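Local coordinates for hypothetical protein Atu2648 (Agrobacterium tumefaciens str. C58, PDB 1ZCE) that is of unknown function but contains an EVE domain, related to the PUA and ASCH domains, and so may bind RNA or modified nucleic acid bases, at residues Ser15-Glu27 and Asp84-Gln96. Sequence-based numbering, arbitrary orientation.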
loop_
_atom_site.group_PDB
_atom_site.type_symbol
_atom_site.label_atom_id
_atom_site.label_comp_id
_atom_site.label_asym_id
_atom_site.label_seq_id
_atom_site.Cartn_x
_atom_site.Cartn_y
_atom_site.Cartn_z
ATOM N N SER A 15 -7.237 -10.151 2.369
ATOM C CA SER A 15 -7.272 -9.997 0.922
ATOM C C SER A 15 -7.888 -8.685 0.469
ATOM O O SER A 15 -8.557 -7.986 1.235
ATOM C CB SER A 15 -8.071 -11.137 0.295
ATOM O OG SER A 15 -9.441 -10.996 0.625
ATOM N N TRP A 16 -7.663 -8.378 -0.802
ATOM C CA TRP A 16 -8.198 -7.179 -1.419
ATOM C C TRP A 16 -9.726 -7.204 -1.322
ATOM O O TRP A 16 -10.356 -6.175 -1.089
ATOM C CB TRP A 16 -7.743 -7.122 -2.880
ATOM C CG TRP A 16 -8.355 -6.027 -3.684
ATOM C CD1 TRP A 16 -9.023 -6.167 -4.863
ATOM C CD2 TRP A 16 -8.352 -4.626 -3.387
ATOM N NE1 TRP A 16 -9.440 -4.944 -5.322
ATOM C CE2 TRP A 16 -9.042 -3.977 -4.434
ATOM C CE3 TRP A 16 -7.835 -3.853 -2.336
ATOM C CZ2 TRP A 16 -9.231 -2.593 -4.469
ATOM C CZ3 TRP A 16 -8.023 -2.472 -2.370
ATOM C CH2 TRP A 16 -8.717 -1.859 -3.430
ATOM N N GLU A 17 -10.322 -8.380 -1.494
ATOM C CA GLU A 17 -11.774 -8.496 -1.407
ATOM C C GLU A 17 -12.243 -8.092 -0.012
ATOM O O GLU A 17 -13.237 -7.386 0.134
ATOM C CB GLU A 17 -12.216 -9.926 -1.722
ATOM C CG GLU A 17 -12.026 -10.331 -3.179
ATOM C CD GLU A 17 -12.983 -9.621 -4.121
ATOM O OE1 GLU A 17 -12.840 -9.789 -5.352
ATOM O OE2 GLU A 17 -13.881 -8.901 -3.637
HETATM N N MSE A 18 -11.519 -8.533 1.015
HETATM C CA MSE A 18 -11.878 -8.187 2.385
HETATM C C MSE A 18 -11.706 -6.686 2.603
HETATM O O MSE A 18 -12.503 -6.053 3.299
HETATM C CB MSE A 18 -11.010 -8.964 3.374
HETATM C CG MSE A 18 -11.237 -10.469 3.332
HETATM SE SE MSE A 18 -9.973 -11.439 4.423
HETATM C CE MSE A 18 -11.041 -11.655 6.009
ATOM N N GLN A 19 -10.661 -6.121 2.005
ATOM C CA GLN A 19 -10.403 -4.695 2.126
ATOM C C GLN A 19 -11.574 -3.915 1.523
ATOM O O GLN A 19 -12.094 -2.991 2.144
ATOM C CB GLN A 19 -9.091 -4.335 1.419
ATOM C CG GLN A 19 -8.709 -2.867 1.535
ATOM C CD GLN A 19 -8.500 -2.434 2.975
ATOM O OE1 GLN A 19 -7.675 -3.000 3.688
ATOM N NE2 GLN A 19 -9.251 -1.426 3.408
ATOM N N LYS A 20 -11.995 -4.291 0.319
ATOM C CA LYS A 20 -13.112 -3.604 -0.322
ATOM C C LYS A 20 -14.399 -3.738 0.489
ATOM O O LYS A 20 -15.203 -2.807 0.546
ATOM C CB LYS A 20 -13.335 -4.134 -1.743
ATOM C CG LYS A 20 -12.229 -3.747 -2.712
ATOM C CD LYS A 20 -12.580 -4.098 -4.147
ATOM C CE LYS A 20 -12.666 -5.598 -4.363
ATOM N NZ LYS A 20 -12.906 -5.904 -5.801
ATOM N N ALA A 21 -14.582 -4.892 1.125
ATOM C CA ALA A 21 -15.775 -5.142 1.926
ATOM C C ALA A 21 -15.892 -4.183 3.109
ATOM O O ALA A 21 -16.994 -3.916 3.592
ATOM C CB ALA A 21 -15.781 -6.582 2.417
ATOM N N LYS A 22 -14.762 -3.668 3.583
ATOM C CA LYS A 22 -14.783 -2.732 4.702
ATOM C C LYS A 22 -15.361 -1.390 4.277
ATOM O O LYS A 22 -15.832 -0.615 5.108
ATOM C CB LYS A 22 -13.376 -2.528 5.270
ATOM C CG LYS A 22 -12.840 -3.718 6.056
ATOM C CD LYS A 22 -13.799 -4.135 7.171
ATOM C CE LYS A 22 -14.007 -3.034 8.207
ATOM N NZ LYS A 22 -12.788 -2.759 9.023
ATOM N N GLY A 23 -15.319 -1.118 2.978
ATOM C CA GLY A 23 -15.858 0.130 2.472
ATOM C C GLY A 23 -15.221 1.379 3.054
ATOM O O GLY A 23 -14.045 1.373 3.428
ATOM N N GLU A 24 -16.005 2.452 3.142
ATOM C CA GLU A 24 -15.514 3.727 3.656
ATOM C C GLU A 24 -15.023 3.676 5.100
ATOM O O GLU A 24 -14.263 4.545 5.521
ATOM C CB GLU A 24 -16.586 4.814 3.490
ATOM C CG GLU A 24 -17.936 4.485 4.103
ATOM C CD GLU A 24 -18.085 4.984 5.528
ATOM O OE1 GLU A 24 -19.084 4.615 6.175
ATOM O OE2 GLU A 24 -17.219 5.749 5.997
ATOM N N THR A 25 -15.449 2.658 5.845
ATOM C CA THR A 25 -15.035 2.485 7.236
ATOM C C THR A 25 -13.528 2.247 7.281
ATOM O O THR A 25 -12.855 2.629 8.237
ATOM C CB THR A 25 -15.744 1.278 7.889
ATOM O OG1 THR A 25 -17.155 1.523 7.940
ATOM C CG2 THR A 25 -15.221 1.044 9.300
ATOM N N GLY A 26 -13.009 1.613 6.236
ATOM C CA GLY A 26 -11.587 1.344 6.173
ATOM C C GLY A 26 -11.150 0.214 7.080
ATOM O O GLY A 26 -11.971 -0.479 7.685
ATOM N N GLU A 27 -9.836 0.042 7.174
ATOM C CA GLU A 27 -9.242 -1.002 7.991
ATOM C C GLU A 27 -7.990 -0.485 8.689
ATOM O O GLU A 27 -7.120 0.110 8.055
ATOM C CB GLU A 27 -8.873 -2.194 7.108
ATOM C CG GLU A 27 -8.185 -3.337 7.834
ATOM C CD GLU A 27 -9.132 -4.132 8.709
ATOM O OE1 GLU A 27 -8.663 -5.059 9.404
ATOM O OE2 GLU A 27 -10.345 -3.840 8.697
ATOM N N ASP A 84 2.450 2.218 16.123
ATOM C CA ASP A 84 1.272 2.944 15.676
ATOM C C ASP A 84 1.052 2.689 14.183
ATOM O O ASP A 84 1.936 2.173 13.497
ATOM C CB ASP A 84 1.368 4.457 15.996
ATOM C CG ASP A 84 2.748 5.048 15.744
ATOM O OD1 ASP A 84 3.207 5.058 14.585
ATOM O OD2 ASP A 84 3.374 5.525 16.715
ATOM N N CYS A 85 -0.129 3.039 13.688
ATOM C CA CYS A 85 -0.458 2.794 12.291
ATOM C C CYS A 85 -1.600 3.663 11.783
ATOM O O CYS A 85 -2.315 4.310 12.561
ATOM C CB CYS A 85 -0.856 1.325 12.129
ATOM S SG CYS A 85 -2.237 0.840 13.243
ATOM N N VAL A 86 -1.753 3.680 10.462
ATOM C CA VAL A 86 -2.839 4.415 9.832
ATOM C C VAL A 86 -3.972 3.427 9.567
ATOM O O VAL A 86 -3.869 2.236 9.870
ATOM C CB VAL A 86 -2.422 5.021 8.455
ATOM C CG1 VAL A 86 -1.371 6.096 8.651
ATOM C CG2 VAL A 86 -1.892 3.929 7.530
ATOM N N ASP A 87 -5.064 3.957 9.030
ATOM C CA ASP A 87 -6.211 3.158 8.617
ATOM C C ASP A 87 -6.259 3.436 7.118
ATOM O O ASP A 87 -5.997 4.565 6.702
ATOM C CB ASP A 87 -7.516 3.682 9.222
ATOM C CG ASP A 87 -7.691 3.324 10.685
ATOM O OD1 ASP A 87 -6.700 2.999 11.362
ATOM O OD2 ASP A 87 -8.845 3.389 11.162
ATOM N N ILE A 88 -6.581 2.429 6.311
ATOM C CA ILE A 88 -6.681 2.628 4.868
ATOM C C ILE A 88 -8.008 2.082 4.358
ATOM O O ILE A 88 -8.632 1.240 5.003
ATOM C CB ILE A 88 -5.529 1.925 4.085
ATOM C CG1 ILE A 88 -5.555 0.414 4.333
ATOM C CG2 ILE A 88 -4.186 2.514 4.489
ATOM C CD1 ILE A 88 -4.566 -0.368 3.469
ATOM N N ARG A 89 -8.439 2.571 3.200
ATOM C CA ARG A 89 -9.682 2.103 2.597
ATOM C C ARG A 89 -9.532 1.996 1.088
ATOM O O ARG A 89 -8.703 2.670 0.483
ATOM C CB ARG A 89 -10.848 3.033 2.943
ATOM C CG ARG A 89 -10.708 4.458 2.464
ATOM C CD ARG A 89 -11.855 5.291 3.019
ATOM N NE ARG A 89 -11.682 6.725 2.816
ATOM C CZ ARG A 89 -12.438 7.651 3.398
ATOM N NH1 ARG A 89 -12.215 8.937 3.162
ATOM N NH2 ARG A 89 -13.414 7.291 4.222
ATOM N N ALA A 90 -10.344 1.143 0.482
ATOM C CA ALA A 90 -10.289 0.940 -0.954
ATOM C C ALA A 90 -10.732 2.166 -1.741
ATOM O O ALA A 90 -11.624 2.907 -1.320
ATOM C CB ALA A 90 -11.146 -0.248 -1.334
ATOM N N VAL A 91 -10.080 2.383 -2.878
ATOM C CA VAL A 91 -10.424 3.481 -3.767
ATOM C C VAL A 91 -10.963 2.847 -5.051
ATOM O O VAL A 91 -12.062 3.173 -5.502
ATOM C CB VAL A 91 -9.203 4.371 -4.099
ATOM C CG1 VAL A 91 -9.587 5.406 -5.147
ATOM C CG2 VAL A 91 -8.717 5.077 -2.841
ATOM N N CYS A 92 -10.194 1.932 -5.633
ATOM C CA CYS A 92 -10.617 1.251 -6.851
ATOM C C CYS A 92 -9.732 0.043 -7.129
ATOM O O CYS A 92 -8.624 -0.062 -6.609
ATOM C CB CYS A 92 -10.562 2.208 -8.046
ATOM S SG CYS A 92 -8.895 2.772 -8.486
ATOM N N ASP A 93 -10.231 -0.878 -7.945
ATOM C CA ASP A 93 -9.456 -2.058 -8.293
ATOM C C ASP A 93 -8.444 -1.655 -9.348
ATOM O O ASP A 93 -8.573 -0.605 -9.980
ATOM C CB ASP A 93 -10.354 -3.143 -8.896
ATOM C CG ASP A 93 -11.538 -3.479 -8.022
ATOM O OD1 ASP A 93 -11.326 -3.834 -6.847
ATOM O OD2 ASP A 93 -12.681 -3.397 -8.516
HETATM N N MSE A 94 -7.416 -2.472 -9.515
HETATM C CA MSE A 94 -6.446 -2.226 -10.564
HETATM C C MSE A 94 -7.072 -3.057 -11.682
HETATM O O MSE A 94 -7.177 -4.275 -11.559
HETATM C CB MSE A 94 -5.076 -2.790 -10.191
HETATM C CG MSE A 94 -4.004 -2.539 -11.247
HETATM SE SE MSE A 94 -3.663 -0.663 -11.542
HETATM C CE MSE A 94 -2.470 -0.372 -10.058
ATOM N N PRO A 95 -7.529 -2.409 -12.769
ATOM C CA PRO A 95 -8.155 -3.105 -13.901
ATOM C C PRO A 95 -7.476 -4.421 -14.267
ATOM O O PRO A 95 -8.127 -5.464 -14.357
ATOM C CB PRO A 95 -8.080 -2.068 -15.012
ATOM C CG PRO A 95 -8.324 -0.798 -14.258
ATOM C CD PRO A 95 -7.439 -0.962 -13.036
ATOM N N GLN A 96 -6.168 -4.363 -14.493
ATOM C CA GLN A 96 -5.387 -5.548 -14.814
ATOM C C GLN A 96 -4.268 -5.625 -13.783
ATOM O O GLN A 96 -3.235 -4.971 -13.925
ATOM C CB GLN A 96 -4.794 -5.456 -16.227
ATOM C CG GLN A 96 -5.817 -5.513 -17.354
ATOM C CD GLN A 96 -6.546 -4.203 -17.558
ATOM O OE1 GLN A 96 -5.926 -3.168 -17.802
ATOM N NE2 GLN A 96 -7.871 -4.241 -17.467
HETATM O O HOH W 1 -11.977 -0.264 2.420
HETATM O O HOH W 2 -15.796 8.116 5.478
HETATM O O HOH W 3 -10.778 1.799 9.987
#
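Helix 16-22 lies nearly square across strand 84-94, the axes 6.8 Å apart at an angle of 97°, and the chain then turns back so that Glu27 pairs with Ile88 as an antiparallel hydrogen-bonded pair. Glu27 N donates to Ile88 O and Ile88 N to Glu27 O, at 2.8 and 3.0 Å. Gly26 fits tightly here, its CA 3.2 Å from Ile88 O.

At the other end of the crossing, Asp93 OD1 takes two donors. Trp16 NE1 lies 2.7 Å from Asp93 OD1, on the anti side, with the indole nearly perpendicular to the carboxylate (85°), while Lys20 NZ meets Asp93 OD1 on the syn side at 2.8 Å, well out of the carboxylate plane. With CG anti to the backbone N (chi1 173°), Trp16 extends over the strand and brings CH2 to 3.6 Å from Ala90 CB. CG of Lys20 lies over one face of the indole, toward its rim, before the chain bends to the acid; the indole N-H and the lysine charge probably favour an ionised Asp93.

Between these ends, Gln19 NE2 makes only a weak bond to Ile88 O, and its OE1 is taken by Trp14. A water also joins the two segments, accepting from Gln19 NE2 and Ala90 N while donating to Gln19 O and Gly23 O. The extended Arg89 runs past Gly23 and Gly26 to place NH2 on a lone pair of Glu24 O at 3.2 Å, in the guanidinium plane; its NE is bridged to Glu66 on the neighbouring strand.

The helix and its returning turn thus pack across strand 84-99 and add the short edge strand 27-28 to the mixed sheet of the PUA-like EVE domain.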